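PDB 1JWQ: N-ACETYLMURAMOYL-L-ALANINE AMIDASE CwlV from Paenibacillus polymyxa, which is probably a zinc-dependent N-acetylmuramoyl-L-alanine amidase, hydrolysing the amide bond that joins the peptide to the glycan in peptidoglycan, here represented by its catalytic domain. Local coordinates for residues Asn24-Phe29 with Gly144-Ala149; Thr116-Arg121 with Glu152-Asp157. All coordinates share one frame; numbering follows the deposited sequence.

From the N terminus, the chain first supplies Asn24-Phe29, at the start of helix 26-42, and much later Thr116-Arg121, which runs from the end of helix 102-116 into strand 120-125, an outermost strand of the mixed sheet. Strand 138-145 then runs into Gly144-Ala149, where contact 1 closes a loop of 114 intervening residues back to the zinc ligand Glu26. Helix 149-155 follows, and Glu152-Asp157, its last turn and the residues after it, closes contact 2, a shorter loop of 30 residues. The two loops cross rather than nest. The centres of contacts 1 and 2 are about 10 Å apart. They share one apolar cluster: Leu155 touches Phe29 and Leu146, tying helix 26-42 to helix 149-155.

Contact 1: Asn24-Phe29 with Gly144-Ala149; sequences NYEKTF and GYLSNA. With ZN (zinc ion), chain B.
With CG anti to the backbone N (chi1 176°) and the rest of its chain extended, Glu26 reaches straight from the helix start to the zinc ion, while Leu146, its CG anti to its own carbonyl carbon (chi1 -62°), brings CD1 against the base of that glutamate. The setting is the metal site of an open alpha-beta-alpha domain, where the first turn of helix 26-42 lies against the loop leaving strand 138-145. Leu146 CD1 sits against Glu26 at its backbone end, 3.6 Å from Glu26 CA and equally 3.6 Å from Glu26 CB; the closest CA atoms, those of Glu26 and Leu146, are 7.5 Å apart, a separation that the leucine side chain bridges. A leucine suits this place because it covers the apolar base of the glutamate and leaves the carboxylate to the metal.

Tyr25 holds the N-cap position, and on the other side Tyr145 to Asn148 form a type I turn that swings the chain from the strand into the next helix. Leu146 also packs on Ala81 and Leu155, which extend the apolar surface. The carboxylate is gripped at both oxygens: OE2 accepts from the backbone N of Ala17, which should help fix its rotation, while OE1 goes to the metal. His10 and His80 complete the protein ligands, and two waters occupy further positions: the O of water 1 is 2.0 Å and the O of water 2 is 2.2 Å from the zinc ion. Glu26 binds essentially through one oxygen, with OE1 2.0 Å from the zinc ion and OE2 3.0 Å from it.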
ATOM      1  N   ASN A  24      -5.498  -2.908 -17.620  1.00 18.87           N
ATOM      2  CA  ASN A  24      -4.813  -2.317 -16.473  1.00 17.51           C
ATOM      3  C   ASN A  24      -3.907  -3.308 -15.751  1.00 16.90           C
ATOM      4  O   ASN A  24      -4.230  -4.490 -15.632  1.00 16.32           O
ATOM      5  CB  ASN A  24      -5.831  -1.771 -15.470  1.00 17.97           C
ATOM      6  CG  ASN A  24      -6.747  -0.729 -16.070  1.00 19.24           C
ATOM      7  OD1 ASN A  24      -7.967  -0.894 -16.079  1.00 21.38           O
ATOM      8  ND2 ASN A  24      -6.168   0.353 -16.570  1.00 16.32           N
ATOM      9  N   TYR A  25      -2.777  -2.806 -15.262  1.00 17.19           N
ATOM     10  CA  TYR A  25      -1.805  -3.614 -14.524  1.00 16.98           C
ATOM     11  C   TYR A  25      -1.752  -3.129 -13.085  1.00 15.69           C
ATOM     12  O   TYR A  25      -1.824  -1.932 -12.830  1.00 12.67           O
ATOM     13  CB  TYR A  25      -0.407  -3.461 -15.125  1.00 20.61           C
ATOM     14  CG  TYR A  25      -0.185  -4.181 -16.431  1.00 23.72           C
ATOM     15  CD1 TYR A  25       0.790  -3.742 -17.328  1.00 25.19           C
ATOM     16  CD2 TYR A  25      -0.921  -5.322 -16.760  1.00 24.73           C
ATOM     17  CE1 TYR A  25       1.030  -4.419 -18.518  1.00 27.48           C
ATOM     18  CE2 TYR A  25      -0.688  -6.008 -17.949  1.00 27.57           C
ATOM     19  CZ  TYR A  25       0.288  -5.552 -18.821  1.00 28.73           C
ATOM     20  OH  TYR A  25       0.525  -6.227 -19.997  1.00 31.77           O
ATOM     21  N   GLU A  26      -1.610  -4.058 -12.148  1.00 13.07           N
ATOM     22  CA  GLU A  26      -1.532  -3.693 -10.739  1.00 13.44           C
ATOM     23  C   GLU A  26      -0.349  -2.758 -10.465  1.00 12.22           C
ATOM     24  O   GLU A  26      -0.462  -1.824  -9.671  1.00 11.11           O
ATOM     25  CB  GLU A  26      -1.388  -4.951  -9.880  1.00 12.31           C
ATOM     26  CG  GLU A  26      -1.191  -4.663  -8.398  1.00 12.22           C
ATOM     27  CD  GLU A  26      -0.737  -5.879  -7.624  1.00 12.29           C
ATOM     28  OE1 GLU A  26      -0.349  -5.720  -6.445  1.00 11.26           O
ATOM     29  OE2 GLU A  26      -0.770  -6.996  -8.192  1.00 11.75           O
ATOM     30  N   LYS A  27       0.786  -3.012 -11.115  1.00 12.16           N
ATOM     31  CA  LYS A  27       1.973  -2.186 -10.903  1.00 11.76           C
ATOM     32  C   LYS A  27       1.694  -0.711 -11.150  1.00 12.00           C
ATOM     33  O   LYS A  27       2.249   0.161 -10.475  1.00 13.01           O
ATOM     34  CB  LYS A  27       3.130  -2.644 -11.806  1.00 12.54           C
ATOM     35  CG  LYS A  27       2.889  -2.471 -13.300  1.00 13.41           C
ATOM     36  CD  LYS A  27       4.176  -2.705 -14.093  1.00 15.38           C
ATOM     37  CE  LYS A  27       3.976  -2.430 -15.583  1.00 17.69           C
ATOM     38  NZ  LYS A  27       5.267  -2.498 -16.348  1.00 16.95           N
ATOM     39  N   THR A  28       0.831  -0.442 -12.123  1.00 12.27           N
ATOM     40  CA  THR A  28       0.455   0.918 -12.490  1.00 11.62           C
ATOM     41  C   THR A  28      -0.322   1.557 -11.345  1.00 12.02           C
ATOM     42  O   THR A  28      -0.064   2.699 -10.963  1.00 11.77           O
ATOM     43  CB  THR A  28      -0.424   0.905 -13.755  1.00 12.83           C
ATOM     44  OG1 THR A  28       0.227   0.133 -14.771  1.00 13.86           O
ATOM     45  CG2 THR A  28      -0.652   2.318 -14.267  1.00 12.87           C
ATOM     46  N   PHE A  29      -1.284   0.812 -10.811  1.00 10.37           N
ATOM     47  CA  PHE A  29      -2.086   1.288  -9.693  1.00 10.10           C
ATOM     48  C   PHE A  29      -1.205   1.538  -8.469  1.00 10.00           C
ATOM     49  O   PHE A  29      -1.305   2.580  -7.827  1.00 11.23           O
ATOM     50  CB  PHE A  29      -3.158   0.255  -9.334  1.00  9.94           C
ATOM     51  CG  PHE A  29      -3.908   0.573  -8.066  1.00 11.72           C
ATOM     52  CD1 PHE A  29      -4.897   1.547  -8.050  1.00 11.47           C
ATOM     53  CD2 PHE A  29      -3.605  -0.094  -6.880  1.00 11.77           C
ATOM     54  CE1 PHE A  29      -5.577   1.858  -6.874  1.00 11.71           C
ATOM     55  CE2 PHE A  29      -4.278   0.208  -5.700  1.00 11.04           C
ATOM     56  CZ  PHE A  29      -5.268   1.189  -5.698  1.00 13.67           C
ATOM     57  N   GLY A 144      -8.003  -3.179  -3.392  1.00 11.01           N
ATOM     58  CA  GLY A 144      -9.230  -3.715  -3.949  1.00 11.00           C
ATOM     59  C   GLY A 144      -8.890  -4.793  -4.956  1.00 10.95           C
ATOM     60  O   GLY A 144      -7.711  -5.048  -5.209  1.00 11.75           O
ATOM     61  N   TYR A 145      -9.908  -5.417  -5.541  1.00 10.28           N
ATOM     62  CA  TYR A 145      -9.695  -6.489  -6.516  1.00 11.15           C
ATOM     63  C   TYR A 145      -9.774  -6.037  -7.962  1.00 12.20           C
ATOM     64  O   TYR A 145     -10.781  -5.485  -8.397  1.00 12.36           O
ATOM     65  CB  TYR A 145     -10.710  -7.615  -6.282  1.00 11.74           C
ATOM     66  CG  TYR A 145     -10.375  -8.471  -5.090  1.00 11.79           C
ATOM     67  CD1 TYR A 145      -9.833  -9.745  -5.255  1.00 11.39           C
ATOM     68  CD2 TYR A 145     -10.554  -7.988  -3.793  1.00 12.57           C
ATOM     69  CE1 TYR A 145      -9.473 -10.522  -4.153  1.00 11.71           C
ATOM     70  CE2 TYR A 145     -10.196  -8.750  -2.687  1.00 12.65           C
ATOM     71  CZ  TYR A 145      -9.658 -10.013  -2.873  1.00 12.89           C
ATOM     72  OH  TYR A 145      -9.306 -10.761  -1.774  1.00 13.89           O
ATOM     73  N   LEU A 146      -8.700  -6.287  -8.706  1.00 12.46           N
ATOM     74  CA  LEU A 146      -8.634  -5.925 -10.113  1.00 14.29           C
ATOM     75  C   LEU A 146      -9.338  -6.979 -10.958  1.00 13.47           C
ATOM     76  O   LEU A 146      -9.517  -6.801 -12.161  1.00 14.01           O
ATOM     77  CB  LEU A 146      -7.176  -5.813 -10.561  1.00 14.03           C
ATOM     78  CG  LEU A 146      -6.369  -4.728  -9.845  1.00 16.17           C
ATOM     79  CD1 LEU A 146      -4.944  -4.705 -10.382  1.00 16.39           C
ATOM     80  CD2 LEU A 146      -7.040  -3.377 -10.062  1.00 17.49           C
ATOM     81  N   SER A 147      -9.719  -8.078 -10.315  1.00 14.41           N
ATOM     82  CA  SER A 147     -10.400  -9.182 -10.986  1.00 15.56           C
ATOM     83  C   SER A 147     -11.910  -8.968 -11.061  1.00 15.09           C
ATOM     84  O   SER A 147     -12.629  -9.749 -11.688  1.00 16.22           O
ATOM     85  CB  SER A 147     -10.086 -10.498 -10.263  1.00 14.39           C
ATOM     86  OG  SER A 147     -10.099 -10.320  -8.859  1.00 15.87           O
ATOM     87  N   ASN A 148     -12.386  -7.914 -10.405  1.00 16.16           N
ATOM     88  CA  ASN A 148     -13.802  -7.566 -10.413  1.00 17.15           C
ATOM     89  C   ASN A 148     -13.937  -6.357 -11.335  1.00 17.31           C
ATOM     90  O   ASN A 148     -13.253  -5.354 -11.154  1.00 16.93           O
ATOM     91  CB  ASN A 148     -14.275  -7.224  -8.994  1.00 17.26           C
ATOM     92  CG  ASN A 148     -15.698  -6.699  -8.957  1.00 19.01           C
ATOM     93  OD1 ASN A 148     -15.946  -5.524  -9.225  1.00 17.75           O
ATOM     94  ND2 ASN A 148     -16.645  -7.574  -8.630  1.00 20.21           N
ATOM     95  N   ALA A 149     -14.807  -6.464 -12.331  1.00 17.82           N
ATOM     96  CA  ALA A 149     -14.999  -5.390 -13.302  1.00 17.89           C
ATOM     97  C   ALA A 149     -15.259  -4.014 -12.700  1.00 15.79           C
ATOM     98  O   ALA A 149     -14.573  -3.046 -13.032  1.00 16.86           O
ATOM     99  CB  ALA A 149     -16.126  -5.753 -14.264  1.00 17.34           C
TER
HETATM  100 ZN    ZN B1001       0.624  -7.268  -5.543  1.00 16.91          ZN
HETATM  101  O   HOH W   1      -1.097  -8.100  -4.884  1.00 13.11           O
HETATM  102  O   HOH W   2       1.471  -9.129  -4.594  1.00 15.64           O

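Contact 2: Thr116-Arg121 with Glu152-Asp157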
ATOM      1  N   THR A 116     -11.582   3.691   1.060  1.00 14.86           N
ATOM      2  CA  THR A 116     -11.833   2.975  -0.188  1.00 15.62           C
ATOM      3  C   THR A 116     -13.335   2.858  -0.426  1.00 17.31           C
ATOM      4  O   THR A 116     -13.793   2.832  -1.570  1.00 17.43           O
ATOM      5  CB  THR A 116     -11.237   1.549  -0.184  1.00 13.69           C
ATOM      6  OG1 THR A 116     -12.001   0.706   0.686  1.00 15.10           O
ATOM      7  CG2 THR A 116      -9.784   1.576   0.277  1.00 12.24           C
ATOM      8  N   GLY A 117     -14.095   2.789   0.663  1.00 19.05           N
ATOM      9  CA  GLY A 117     -15.536   2.665   0.550  1.00 19.20           C
ATOM     10  C   GLY A 117     -15.929   1.302   0.012  1.00 18.82           C
ATOM     11  O   GLY A 117     -17.093   1.062  -0.300  1.00 20.75           O
ATOM     12  N   LEU A 118     -14.953   0.408  -0.102  1.00 16.16           N
ATOM     13  CA  LEU A 118     -15.204  -0.938  -0.601  1.00 14.63           C
ATOM     14  C   LEU A 118     -15.491  -1.855   0.581  1.00 15.02           C
ATOM     15  O   LEU A 118     -15.390  -1.439   1.737  1.00 14.10           O
ATOM     16  CB  LEU A 118     -13.989  -1.445  -1.377  1.00 14.51           C
ATOM     17  CG  LEU A 118     -13.489  -0.523  -2.495  1.00 13.63           C
ATOM     18  CD1 LEU A 118     -12.212  -1.102  -3.094  1.00 13.95           C
ATOM     19  CD2 LEU A 118     -14.565  -0.366  -3.565  1.00 13.36           C
ATOM     20  N   THR A 119     -15.852  -3.101   0.300  1.00 15.74           N
ATOM     21  CA  THR A 119     -16.151  -4.028   1.378  1.00 15.84           C
ATOM     22  C   THR A 119     -14.942  -4.187   2.289  1.00 17.27           C
ATOM     23  O   THR A 119     -13.838  -4.486   1.832  1.00 15.65           O
ATOM     24  CB  THR A 119     -16.567  -5.403   0.842  1.00 17.59           C
ATOM     25  OG1 THR A 119     -17.753  -5.261   0.051  1.00 16.59           O
ATOM     26  CG2 THR A 119     -16.843  -6.362   1.997  1.00 17.98           C
ATOM     27  N   ASP A 120     -15.167  -3.973   3.580  1.00 16.48           N
ATOM     28  CA  ASP A 120     -14.111  -4.076   4.575  1.00 15.64           C
ATOM     29  C   ASP A 120     -13.793  -5.531   4.883  1.00 16.67           C
ATOM     30  O   ASP A 120     -14.526  -6.193   5.619  1.00 15.46           O
ATOM     31  CB  ASP A 120     -14.539  -3.357   5.852  1.00 17.04           C
ATOM     32  CG  ASP A 120     -13.488  -3.412   6.935  1.00 16.26           C
ATOM     33  OD1 ASP A 120     -13.736  -2.852   8.020  1.00 18.03           O
ATOM     34  OD2 ASP A 120     -12.418  -4.011   6.707  1.00 15.72           O
ATOM     35  N   ARG A 121     -12.693  -6.026   4.325  1.00 14.56           N
ATOM     36  CA  ARG A 121     -12.294  -7.405   4.555  1.00 15.26           C
ATOM     37  C   ARG A 121     -11.390  -7.534   5.782  1.00 16.02           C
ATOM     38  O   ARG A 121     -10.861  -8.608   6.069  1.00 14.41           O
ATOM     39  CB  ARG A 121     -11.604  -7.966   3.311  1.00 17.33           C
ATOM     40  CG  ARG A 121     -12.486  -7.982   2.061  1.00 18.80           C
ATOM     41  CD  ARG A 121     -11.700  -8.522   0.877  1.00 23.28           C
ATOM     42  NE  ARG A 121     -11.265  -9.889   1.137  1.00 23.88           N
ATOM     43  CZ  ARG A 121     -11.870 -10.971   0.663  1.00 26.71           C
ATOM     44  NH1 ARG A 121     -12.941 -10.849  -0.115  1.00 27.17           N
ATOM     45  NH2 ARG A 121     -11.420 -12.175   0.992  1.00 26.33           N
ATOM     46  N   GLU A 152     -12.239  -2.869 -10.402  1.00 12.88           N
ATOM     47  CA  GLU A 152     -11.055  -2.493 -11.172  1.00 15.24           C
ATOM     48  C   GLU A 152     -11.219  -1.059 -11.673  1.00 16.39           C
ATOM     49  O   GLU A 152     -10.303  -0.245 -11.571  1.00 15.50           O
ATOM     50  CB  GLU A 152     -10.859  -3.415 -12.380  1.00 14.78           C
ATOM     51  CG  GLU A 152      -9.659  -3.023 -13.232  1.00 17.48           C
ATOM     52  CD  GLU A 152      -9.628  -3.705 -14.582  1.00 19.09           C
ATOM     53  OE1 GLU A 152      -8.624  -3.532 -15.301  1.00 20.41           O
ATOM     54  OE2 GLU A 152     -10.603  -4.403 -14.931  1.00 18.40           O
ATOM     55  N   ALA A 153     -12.390  -0.757 -12.229  1.00 16.55           N
ATOM     56  CA  ALA A 153     -12.663   0.586 -12.737  1.00 17.28           C
ATOM     57  C   ALA A 153     -12.507   1.601 -11.610  1.00 16.01           C
ATOM     58  O   ALA A 153     -11.914   2.667 -11.790  1.00 16.88           O
ATOM     59  CB  ALA A 153     -14.078   0.653 -13.310  1.00 16.48           C
ATOM     60  N   THR A 154     -13.039   1.259 -10.444  1.00 16.01           N
ATOM     61  CA  THR A 154     -12.964   2.129  -9.282  1.00 16.16           C
ATOM     62  C   THR A 154     -11.521   2.379  -8.849  1.00 15.63           C
ATOM     63  O   THR A 154     -11.145   3.514  -8.568  1.00 15.20           O
ATOM     64  CB  THR A 154     -13.746   1.527  -8.100  1.00 17.99           C
ATOM     65  OG1 THR A 154     -15.139   1.474  -8.431  1.00 20.21           O
ATOM     66  CG2 THR A 154     -13.558   2.366  -6.848  1.00 19.26           C
ATOM     67  N   LEU A 155     -10.712   1.324  -8.794  1.00 15.09           N
ATOM     68  CA  LEU A 155      -9.323   1.487  -8.379  1.00 14.58           C
ATOM     69  C   LEU A 155      -8.545   2.397  -9.323  1.00 15.81           C
ATOM     70  O   LEU A 155      -7.588   3.051  -8.908  1.00 15.25           O
ATOM     71  CB  LEU A 155      -8.622   0.128  -8.258  1.00 14.52           C
ATOM     72  CG  LEU A 155      -8.465  -0.369  -6.812  1.00 15.81           C
ATOM     73  CD1 LEU A 155      -9.838  -0.610  -6.199  1.00 18.96           C
ATOM     74  CD2 LEU A 155      -7.634  -1.643  -6.784  1.00 17.29           C
ATOM     75  N   PHE A 156      -8.950   2.446 -10.589  1.00 16.29           N
ATOM     76  CA  PHE A 156      -8.263   3.311 -11.534  1.00 17.07           C
ATOM     77  C   PHE A 156      -8.970   4.641 -11.734  1.00 17.65           C
ATOM     78  O   PHE A 156      -8.694   5.366 -12.688  1.00 18.95           O
ATOM     79  CB  PHE A 156      -8.046   2.602 -12.871  1.00 17.24           C
ATOM     80  CG  PHE A 156      -6.887   1.650 -12.852  1.00 17.44           C
ATOM     81  CD1 PHE A 156      -7.025   0.374 -12.322  1.00 17.30           C
ATOM     82  CD2 PHE A 156      -5.637   2.057 -13.299  1.00 19.40           C
ATOM     83  CE1 PHE A 156      -5.929  -0.485 -12.232  1.00 16.53           C
ATOM     84  CE2 PHE A 156      -4.533   1.208 -13.214  1.00 19.19           C
ATOM     85  CZ  PHE A 156      -4.681  -0.063 -12.679  1.00 18.80           C
ATOM     86  N   ASP A 157      -9.878   4.956 -10.818  1.00 19.19           N
ATOM     87  CA  ASP A 157     -10.598   6.222 -10.857  1.00 20.57           C
ATOM     88  C   ASP A 157      -9.765   7.223 -10.060  1.00 20.31           C
ATOM     89  O   ASP A 157      -9.390   6.960  -8.916  1.00 17.62           O
ATOM     90  CB  ASP A 157     -11.988   6.069 -10.231  1.00 22.11           C
ATOM     91  CG  ASP A 157     -12.741   7.388 -10.148  1.00 25.52           C
ATOM     92  OD1 ASP A 157     -12.487   8.173  -9.207  1.00 24.43           O
ATOM     93  OD2 ASP A 157     -13.582   7.645 -11.033  1.00 26.99           O
TER
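Leu155 meets Leu118 with an unusual first torsion: its chi1 of -102° is well away from a staggered value, and it brings CD1 of Leu155 to 3.9 Å from CD1 of Leu118. Its CB does not head directly for the other segment, yet the branch ends close to Leu118. The two side chains cross obliquely. Leucine suits both positions, since each can offer a methyl at the end of a flexible, branched chain to a contact made without polar groups. Leu118 has a more ordinary conformation, with CG anti to its carbonyl carbon (chi1 -53°), and it spreads its two methyls over different neighbours: CD1 goes to Leu155, while Leu118 CD2 comes within 4.4 Å of Thr154 CG2, a looser approach at the margin. Thr154 suits this position because it is amphipathic, turning its methyl to Leu118 while its hydroxyl is bonded to the backbone O of Lys150, one turn earlier in the same helix.

In this open alpha-beta-alpha domain the contact joins the loop between helix 102-116 and the outermost strand 120-125 to the last turn of helix 149-155. Gly117 leaves the first helix with positive phi, a conformation that glycine adopts easily because it lacks a CB. The bend is supported by an ST turn in which Leu118 N donates to Thr116 OG1 over 3.1 Å at a nearly straight 166°, steadying the backbone that carries the leucine. Thr116 OG1 is also bonded to Thr92 OG1 and the backbone O of Ala113. Thr116, Thr154 and Leu155 also touch Phe160 of helix 158-176.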